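One contact in two related proteins. Structure 1 is formimidoylglutamase from Bacillus subtilis, which catalyses the manganese-dependent hydrolysis of N-formimidoyl-L-glutamate to L-glutamate and formamide, a step of histidine degradation: PDB 3M1R (chain A, 2.20 Å), residues 41-46 and 123-128. Structure 2 is arginase from Medicago truncatula: PDB 6VST (chain B, 2.12 Å), residues 65-70 and 153-158. Both blocks share one frame: the second was fitted to the first on N, CA, C and O of the twelve residues, RMSD 0.38 Å. Numbering follows each deposited sequence.

Structure 1 (3M1R); sequences ALIGVP and PLILGG.
The flat groups are peptides joined by backbone hydrogen bonds between Ala41 and Leu124 and on to Val45 and Leu126. Leu124 N stands above the plane of the Ala41 carbonyl. Leu124 N gives to Ala41 O at 3.1 Å, Ile43 N to Leu124 O, Leu126 N to Ile43 O and Val45 N to Leu126 O. These bonds join neighbouring strands 39-45 and 121-127 of the parallel arginase sheet. One face of the sheet carries Leu42 and Leu124. CD2 of Leu42 lies 3.8 Å from CB of Leu124. Leu124 holds CG beside its backbone N (chi1 -84°). Ala41, Ile43, Val45, Pro123 and Ile125 occupy the other face, where helix 100-117 covers Val45, Pro123 and Ile125. CG2 of Ile43 touches CG1 of Ile125 at 4.1 Å. CG2 of Val45 meets CG2 of Ile125 at 3.6 Å. The peptide between Gly127 and Gly128 is cis. CA of Gly128 sits 3.0 Å from O of Val45, and a CB there would clash. The chain runs on to Asn130, a calcium ligand in this crystal.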
loop_
_atom_site.group_PDB
_atom_site.type_symbol
_atom_site.label_atom_id
_atom_site.label_comp_id
_atom_site.label_asym_id
_atom_site.label_seq_id
_atom_site.Cartn_x
_atom_site.Cartn_y
_atom_site.Cartn_z
ATOM N N ALA A 41 -28.247 21.495 -4.832
ATOM C CA ALA A 41 -27.373 21.853 -3.722
ATOM C C ALA A 41 -26.891 20.563 -3.065
ATOM O O ALA A 41 -27.676 19.620 -2.897
ATOM C CB ALA A 41 -28.101 22.725 -2.727
ATOM N N LEU A 42 -25.605 20.521 -2.716
ATOM C CA LEU A 42 -24.979 19.323 -2.127
ATOM C C LEU A 42 -25.296 19.126 -0.651
ATOM O O LEU A 42 -25.347 20.094 0.120
ATOM C CB LEU A 42 -23.460 19.388 -2.271
ATOM C CG LEU A 42 -22.889 19.564 -3.676
ATOM C CD1 LEU A 42 -21.511 20.198 -3.592
ATOM C CD2 LEU A 42 -22.822 18.228 -4.397
ATOM N N ILE A 43 -25.487 17.866 -0.261
ATOM C CA ILE A 43 -25.613 17.503 1.149
ATOM C C ILE A 43 -24.948 16.143 1.419
ATOM O O ILE A 43 -25.136 15.189 0.666
ATOM C CB ILE A 43 -27.096 17.508 1.616
ATOM C CG1 ILE A 43 -27.189 17.420 3.141
ATOM C CG2 ILE A 43 -27.884 16.383 0.977
ATOM C CD1 ILE A 43 -28.597 17.560 3.636
ATOM N N GLY A 44 -24.144 16.075 2.478
ATOM C CA GLY A 44 -23.445 14.848 2.847
ATOM C C GLY A 44 -24.189 14.038 3.899
ATOM O O GLY A 44 -24.852 14.601 4.787
ATOM N N VAL A 45 -24.101 12.717 3.784
ATOM C CA VAL A 45 -24.716 11.792 4.747
ATOM C C VAL A 45 -23.700 10.693 5.068
ATOM O O VAL A 45 -23.742 9.614 4.481
ATOM C CB VAL A 45 -25.982 11.130 4.176
ATOM C CG1 VAL A 45 -26.655 10.214 5.227
ATOM C CG2 VAL A 45 -26.958 12.177 3.657
ATOM N N PRO A 46 -22.765 10.981 5.983
ATOM C CA PRO A 46 -21.630 10.106 6.280
ATOM C C PRO A 46 -21.986 8.933 7.202
ATOM O O PRO A 46 -21.366 8.797 8.255
ATOM C CB PRO A 46 -20.648 11.039 7.004
ATOM C CG PRO A 46 -21.409 12.325 7.280
ATOM C CD PRO A 46 -22.819 12.138 6.886
ATOM N N PRO A 123 -31.905 17.876 -4.211
ATOM C CA PRO A 123 -30.769 17.302 -3.483
ATOM C C PRO A 123 -29.731 16.573 -4.349
ATOM O O PRO A 123 -30.081 15.782 -5.216
ATOM C CB PRO A 123 -31.437 16.320 -2.516
ATOM C CG PRO A 123 -32.800 16.899 -2.286
ATOM C CD PRO A 123 -33.200 17.481 -3.622
ATOM N N LEU A 124 -28.459 16.877 -4.103
ATOM C CA LEU A 124 -27.349 16.074 -4.585
ATOM C C LEU A 124 -26.784 15.436 -3.336
ATOM O O LEU A 124 -25.998 16.052 -2.621
ATOM C CB LEU A 124 -26.285 16.930 -5.284
ATOM C CG LEU A 124 -26.537 17.252 -6.770
ATOM C CD1 LEU A 124 -27.944 17.752 -6.985
ATOM C CD2 LEU A 124 -25.535 18.254 -7.308
ATOM N N ILE A 125 -27.224 14.214 -3.057
ATOM C CA ILE A 125 -26.867 13.538 -1.814
ATOM C C ILE A 125 -25.608 12.685 -1.935
ATOM O O ILE A 125 -25.514 11.774 -2.768
ATOM C CB ILE A 125 -28.025 12.653 -1.298
ATOM C CG1 ILE A 125 -29.348 13.405 -1.405
ATOM C CG2 ILE A 125 -27.750 12.200 0.134
ATOM C CD1 ILE A 125 -30.589 12.539 -1.161
ATOM N N LEU A 126 -24.639 12.977 -1.085
ATOM C CA LEU A 126 -23.416 12.160 -1.001
ATOM C C LEU A 126 -23.464 11.185 0.182
ATOM O O LEU A 126 -23.331 11.588 1.338
ATOM C CB LEU A 126 -22.183 13.068 -0.889
ATOM C CG LEU A 126 -21.613 13.761 -2.150
ATOM C CD1 LEU A 126 -22.644 13.923 -3.248
ATOM C CD2 LEU A 126 -20.934 15.102 -1.830
ATOM N N GLY A 127 -23.648 9.899 -0.105
ATOM C CA GLY A 127 -23.516 8.879 0.927
ATOM C C GLY A 127 -22.051 8.689 1.298
ATOM O O GLY A 127 -21.171 9.246 0.637
ATOM N N GLY A 128 -21.779 7.897 2.334
ATOM C CA GLY A 128 -22.800 7.145 3.037
ATOM C C GLY A 128 -23.061 5.800 2.383
ATOM O O GLY A 128 -22.814 5.620 1.199
#

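Structure 2 (6VST); sequences SLLGVP and PLVLGG.
The flat groups are peptides joined by backbone hydrogen bonds between Ser65 and Leu154 and on to Val69 and Leu156. Leu154 N stands above the plane of the Ser65 carbonyl. Leu154 N gives to Ser65 O at 3.0 Å, Leu67 N to Leu154 O, Leu156 N to Leu67 O and Val69 N to Leu156 O. One face of the sheet carries Leu66 and Leu154. CD2 of Leu66 lies 4.1 Å from CB of Leu154. Leu154 holds CG opposite its backbone N (chi1 -164°). Ser65, Leu67, Val69, Pro153 and Val155 occupy the other face, where helix 131-147 covers Leu67, Val69 and Pro153. OG of Ser65 is hydrogen-bonded to the backbone O of Thr63. CD2 of Leu67 touches CG2 of Val155 at 4.5 Å. CG2 of Val69 meets CG1 of Val155 at 3.6 Å. The peptide between Gly157 and Gly158 is cis. CA of Gly158 sits 3.3 Å from O of Val69, and a CB there would clash. The chain runs on to His160, a manganese ligand.

How the two compare
The backbones coincide within the error where they can be compared, and bonds such as Val45(A) N to Leu126(A) O recur as Val69(B) N to Leu156(B) O. Ala41(A) is exchanged for Ser65(B), whose CB coincides within the error; its added OG is hydrogen-bonded to O of Thr63(B). The branch point moves at Ile43(A), exchanged for Leu67(B). CG2 of Ile43(A) goes, and CD2 of Leu67(B) comes where Ile43(A) has no counterpart. CG1 of Ile43(A) and CG of Leu67(B) fall 1.0 Å apart after superposition, and so do the two CD1 atoms. Touch with Ile125(A), or Val155(B), is kept. At that position the exchange shortens the side chain. CD1 of Ile125(A) has no counterpart in Val155(B), while CG2 of Ile125(A) and CG1 of Val155(B) lie 0.3 Å apart. This branch keeps the contact with Val45(A), or Val69(B), whose side chain holds its place. On the other face, Leu42(A) and Leu66(B) share one rotamer, but the place of CD1 of Leu42(A) is left. Leu124(A) and Leu154(B) are modelled with different torsions, chi1 -84° against -164°. CB of Leu124(A), or Leu154(B), keeps its touch with CD2 of Leu42(A), or Leu66(B). The CG atoms stand 1.9 Å apart, and Leu154(B) leaves the places of CG, CD1 and CD2 of Leu124(A).

Structure 2 (6VST)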
loop_
_atom_site.group_PDB
_atom_site.type_symbol
_atom_site.label_atom_id
_atom_site.label_comp_id
_atom_site.label_asym_id
_atom_site.label_seq_id
_atom_site.Cartn_x
_atom_site.Cartn_y
_atom_site.Cartn_z
ATOM N N SER B 65 -27.551 20.994 -5.080
ATOM C CA SER B 65 -27.014 21.383 -3.785
ATOM C C SER B 65 -26.589 20.132 -3.046
ATOM O O SER B 65 -27.404 19.225 -2.846
ATOM C CB SER B 65 -28.050 22.166 -2.980
ATOM O OG SER B 65 -28.666 23.127 -3.814
ATOM N N LEU B 66 -25.322 20.090 -2.639
ATOM C CA LEU B 66 -24.748 18.886 -2.050
ATOM C C LEU B 66 -25.121 18.788 -0.579
ATOM O O LEU B 66 -24.923 19.736 0.184
ATOM C CB LEU B 66 -23.224 18.872 -2.199
ATOM C CG LEU B 66 -22.632 19.009 -3.605
ATOM C CD1 LEU B 66 -21.155 18.742 -3.553
ATOM C CD2 LEU B 66 -23.299 18.088 -4.596
ATOM N N LEU B 67 -25.660 17.635 -0.191
ATOM C CA LEU B 67 -25.957 17.308 1.195
ATOM C C LEU B 67 -25.255 15.997 1.514
ATOM O O LEU B 67 -25.543 14.972 0.890
ATOM C CB LEU B 67 -27.472 17.191 1.422
ATOM C CG LEU B 67 -27.897 16.797 2.837
ATOM C CD1 LEU B 67 -27.645 17.921 3.835
ATOM C CD2 LEU B 67 -29.360 16.359 2.881
ATOM N N GLY B 68 -24.325 16.032 2.464
ATOM C CA GLY B 68 -23.581 14.835 2.838
ATOM C C GLY B 68 -24.342 14.044 3.891
ATOM O O GLY B 68 -24.961 14.616 4.789
ATOM N N VAL B 69 -24.332 12.721 3.739
ATOM C CA VAL B 69 -24.885 11.831 4.762
ATOM C C VAL B 69 -23.804 10.810 5.101
ATOM O O VAL B 69 -23.807 9.702 4.550
ATOM C CB VAL B 69 -26.198 11.163 4.310
ATOM C CG1 VAL B 69 -26.835 10.417 5.476
ATOM C CG2 VAL B 69 -27.190 12.202 3.787
ATOM N N PRO B 70 -22.852 11.152 5.998
ATOM C CA PRO B 70 -21.679 10.299 6.303
ATOM C C PRO B 70 -22.051 9.127 7.199
ATOM O O PRO B 70 -21.676 9.040 8.379
ATOM C CB PRO B 70 -20.731 11.279 7.000
ATOM C CG PRO B 70 -21.699 12.203 7.746
ATOM C CD PRO B 70 -22.843 12.394 6.779
ATOM N N PRO B 153 -31.790 18.542 -4.157
ATOM C CA PRO B 153 -30.827 17.784 -3.347
ATOM C C PRO B 153 -30.031 16.792 -4.188
ATOM O O PRO B 153 -30.594 15.999 -4.943
ATOM C CB PRO B 153 -31.716 17.073 -2.323
ATOM C CG PRO B 153 -32.998 16.875 -3.034
ATOM C CD PRO B 153 -33.160 18.018 -4.019
ATOM N N LEU B 154 -28.710 16.864 -4.072
ATOM C CA LEU B 154 -27.800 15.850 -4.599
ATOM C C LEU B 154 -27.031 15.333 -3.390
ATOM O O LEU B 154 -26.147 16.020 -2.865
ATOM C CB LEU B 154 -26.874 16.421 -5.672
ATOM C CG LEU B 154 -26.106 15.444 -6.594
ATOM C CD1 LEU B 154 -25.344 16.214 -7.685
ATOM C CD2 LEU B 154 -25.148 14.499 -5.835
ATOM N N VAL B 155 -27.375 14.132 -2.945
ATOM C CA VAL B 155 -26.923 13.614 -1.660
ATOM C C VAL B 155 -25.631 12.827 -1.851
ATOM O O VAL B 155 -25.527 12.005 -2.763
ATOM C CB VAL B 155 -28.016 12.745 -1.019
ATOM C CG1 VAL B 155 -27.478 12.018 0.205
ATOM C CG2 VAL B 155 -29.204 13.609 -0.641
ATOM N N LEU B 156 -24.640 13.092 -1.002
ATOM C CA LEU B 156 -23.375 12.364 -1.009
ATOM C C LEU B 156 -23.376 11.363 0.142
ATOM O O LEU B 156 -23.434 11.764 1.312
ATOM C CB LEU B 156 -22.187 13.320 -0.861
ATOM C CG LEU B 156 -22.030 14.522 -1.784
ATOM C CD1 LEU B 156 -20.753 15.251 -1.434
ATOM C CD2 LEU B 156 -22.011 14.080 -3.226
ATOM N N GLY B 157 -23.299 10.068 -0.185
ATOM C CA GLY B 157 -23.150 9.032 0.821
ATOM C C GLY B 157 -21.693 8.806 1.190
ATOM O O GLY B 157 -20.785 9.395 0.609
ATOM N N GLY B 158 -21.472 7.924 2.168
ATOM C CA GLY B 158 -22.530 7.153 2.804
ATOM C C GLY B 158 -22.898 5.873 2.072
ATOM O O GLY B 158 -22.794 5.806 0.843
#